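PDB 6L8P: RidA family protein from Psychrobacter sp. MES7-P7E, which probably hydrolyses reactive enamine and imine intermediates to ketoacids and ammonia, as other members of the RidA family do. Local coordinates for residues F56-M61 against F75-A80. The protein carries 1 engineered substitution. Residues are numbered along the deposited sequence; the frame is centred on the assembly and turned at random.
Engineered in segment 56-61: Glu59 (natural residue Asp).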
loop_
_atom_site.group_PDB
_atom_site.type_symbol
_atom_site.label_atom_id
_atom_site.label_comp_id
_atom_site.label_asym_id
_atom_site.label_seq_id
_atom_site.Cartn_x
_atom_site.Cartn_y
_atom_site.Cartn_z
ATOM N N PHE A 56 14.569 13.303 -3.615
ATOM C CA PHE A 56 15.142 14.566 -3.145
ATOM C C PHE A 56 16.574 14.376 -2.672
ATOM O O PHE A 56 16.890 13.436 -1.939
ATOM C CB PHE A 56 14.366 15.094 -1.935
ATOM C CG PHE A 56 12.955 15.481 -2.213
ATOM C CD1 PHE A 56 12.640 16.557 -3.026
ATOM C CD2 PHE A 56 11.958 14.823 -1.534
ATOM C CE1 PHE A 56 11.270 16.915 -3.242
ATOM C CE2 PHE A 56 10.594 15.157 -1.712
ATOM C CZ PHE A 56 10.260 16.205 -2.585
ATOM N N ASP A 57 17.431 15.335 -2.997
ATOM C CA ASP A 57 18.660 15.514 -2.219
ATOM C C ASP A 57 18.285 15.913 -0.788
ATOM O O ASP A 57 17.472 16.841 -0.612
ATOM C CB ASP A 57 19.456 16.611 -2.933
ATOM C CG ASP A 57 20.749 17.012 -2.221
ATOM O OD1 ASP A 57 20.802 17.198 -0.986
ATOM O OD2 ASP A 57 21.698 17.314 -2.977
ATOM N N PRO A 58 18.737 15.198 0.247
ATOM C CA PRO A 58 18.216 15.473 1.589
ATOM C C PRO A 58 18.642 16.817 2.153
ATOM O O PRO A 58 18.031 17.271 3.125
ATOM C CB PRO A 58 18.756 14.311 2.442
ATOM C CG PRO A 58 19.899 13.763 1.639
ATOM C CD PRO A 58 19.586 13.976 0.215
ATOM N N GLU A 59 19.673 17.444 1.603
ATOM C CA GLU A 59 20.048 18.760 2.124
ATOM C C GLU A 59 19.319 19.878 1.409
ATOM O O GLU A 59 18.861 20.843 2.040
ATOM C CB GLU A 59 21.556 18.958 1.976
ATOM C CG GLU A 59 22.351 18.043 2.891
ATOM C CD GLU A 59 22.704 18.720 4.201
ATOM O OE1 GLU A 59 22.887 19.961 4.201
ATOM O OE2 GLU A 59 22.787 18.021 5.235
ATOM N N THR A 60 19.187 19.763 0.104
ATOM C CA THR A 60 18.621 20.867 -0.657
ATOM C C THR A 60 17.125 20.746 -0.847
ATOM O O THR A 60 16.477 21.737 -1.231
ATOM C CB THR A 60 19.252 20.988 -2.046
ATOM O OG1 THR A 60 18.823 19.873 -2.867
ATOM C CG2 THR A 60 20.791 21.059 -1.973
ATOM N N MET A 61 16.575 19.537 -0.619
ATOM C CA MET A 61 15.166 19.221 -0.903
ATOM C C MET A 61 14.781 19.479 -2.350
ATOM O O MET A 61 13.604 19.702 -2.646
ATOM C CB MET A 61 14.208 19.958 0.052
ATOM C CG MET A 61 14.448 19.585 1.535
ATOM S SD MET A 61 14.130 17.784 1.772
ATOM C CE MET A 61 12.398 17.629 1.269
ATOM N N PHE A 75 16.740 5.270 -3.313
ATOM C CA PHE A 75 17.424 4.192 -2.597
ATOM C C PHE A 75 18.389 4.725 -1.530
ATOM O O PHE A 75 18.466 4.173 -0.428
ATOM C CB PHE A 75 18.139 3.255 -3.588
ATOM C CG PHE A 75 17.285 2.067 -4.002
ATOM C CD1 PHE A 75 17.104 0.993 -3.142
ATOM C CD2 PHE A 75 16.587 2.106 -5.185
ATOM C CE1 PHE A 75 16.263 -0.109 -3.523
ATOM C CE2 PHE A 75 15.754 1.062 -5.576
ATOM C CZ PHE A 75 15.602 -0.064 -4.729
ATOM N N GLU A 76 19.120 5.814 -1.821
ATOM C CA GLU A 76 19.993 6.377 -0.781
ATOM C C GLU A 76 19.181 6.870 0.419
ATOM O O GLU A 76 19.573 6.683 1.591
ATOM C CB GLU A 76 20.826 7.522 -1.370
ATOM C CG GLU A 76 21.822 7.038 -2.443
ATOM C CD GLU A 76 22.738 5.923 -1.902
ATOM O OE1 GLU A 76 23.254 6.075 -0.770
ATOM O OE2 GLU A 76 22.936 4.893 -2.596
ATOM N N ASN A 77 18.032 7.507 0.137
ATOM C CA ASN A 77 17.155 7.997 1.199
ATOM C C ASN A 77 16.586 6.858 2.052
ATOM O O ASN A 77 16.579 6.916 3.294
ATOM C CB ASN A 77 16.043 8.843 0.566
ATOM C CG ASN A 77 16.581 10.121 -0.092
ATOM O OD1 ASN A 77 17.716 10.510 0.170
ATOM N ND2 ASN A 77 15.759 10.767 -0.957
ATOM N N ILE A 78 16.132 5.786 1.395
ATOM C CA ILE A 78 15.634 4.634 2.134
ATOM C C ILE A 78 16.740 4.010 2.960
ATOM O O ILE A 78 16.524 3.685 4.126
ATOM C CB ILE A 78 14.998 3.618 1.167
ATOM C CG1 ILE A 78 13.727 4.229 0.551
ATOM C CG2 ILE A 78 14.648 2.320 1.910
ATOM C CD1 ILE A 78 13.125 3.334 -0.561
ATOM N N LYS A 79 17.921 3.833 2.361
ATOM C CA LYS A 79 19.055 3.234 3.076
ATOM C C LYS A 79 19.380 4.028 4.339
ATOM O O LYS A 79 19.590 3.444 5.420
ATOM C CB LYS A 79 20.258 3.157 2.135
ATOM C CG LYS A 79 21.452 2.409 2.692
ATOM C CD LYS A 79 22.318 1.993 1.502
ATOM C CE LYS A 79 23.780 2.230 1.756
ATOM N NZ LYS A 79 24.050 1.969 3.182
ATOM N N ALA A 80 19.380 5.367 4.232
ATOM C CA ALA A 80 19.667 6.175 5.414
ATOM C C ALA A 80 18.662 5.905 6.533
ATOM O O ALA A 80 19.033 5.838 7.721
ATOM C CB ALA A 80 19.675 7.663 5.051
#
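Asn77 reaches out from helix 67-84 and gives an N-H of its amide to the backbone carbonyl of Phe56, with ND2 3.1 Å from Phe56 O. The bond is nearly straight, 167° at the hydrogen, and it uses a lone pair in the carbonyl plane while the oxygen lies almost in the plane of the Asn77 amide. The CB of Asn77 points toward the loop, and with CG anti to the carbonyl carbon (chi1 -65°) the NH2 end of the carboxamide is aimed at Phe56 O. The other end of the amide is used as well: OD1 accepts from Gln73 one turn back, a second bond that helps fix the flip of the group. The side chains of Pro58 and Asn77 run across each other at a slant, Pro58 CD lying 3.9 Å from Asn77 OD1. Behind this link the loop folds on itself. Asp57 OD1 accepts from the backbone N-H of Glu59, an engineered residue, N to OD1 2.8 Å, closing an Asx turn, and from that of Thr60, which comes from above the carboxylate plane. The Phe56 ring heads away from the helix, one face carrying Met61 CE near its rim. In this trimeric RidA (YjgF/YER057c/UK114) fold the buried amide thus ties the loop after strand 47-54 to the middle of helix 67-84, whose Ile78 packs on strands 47-54 and 137-144 and Phe75 on helix 105-115.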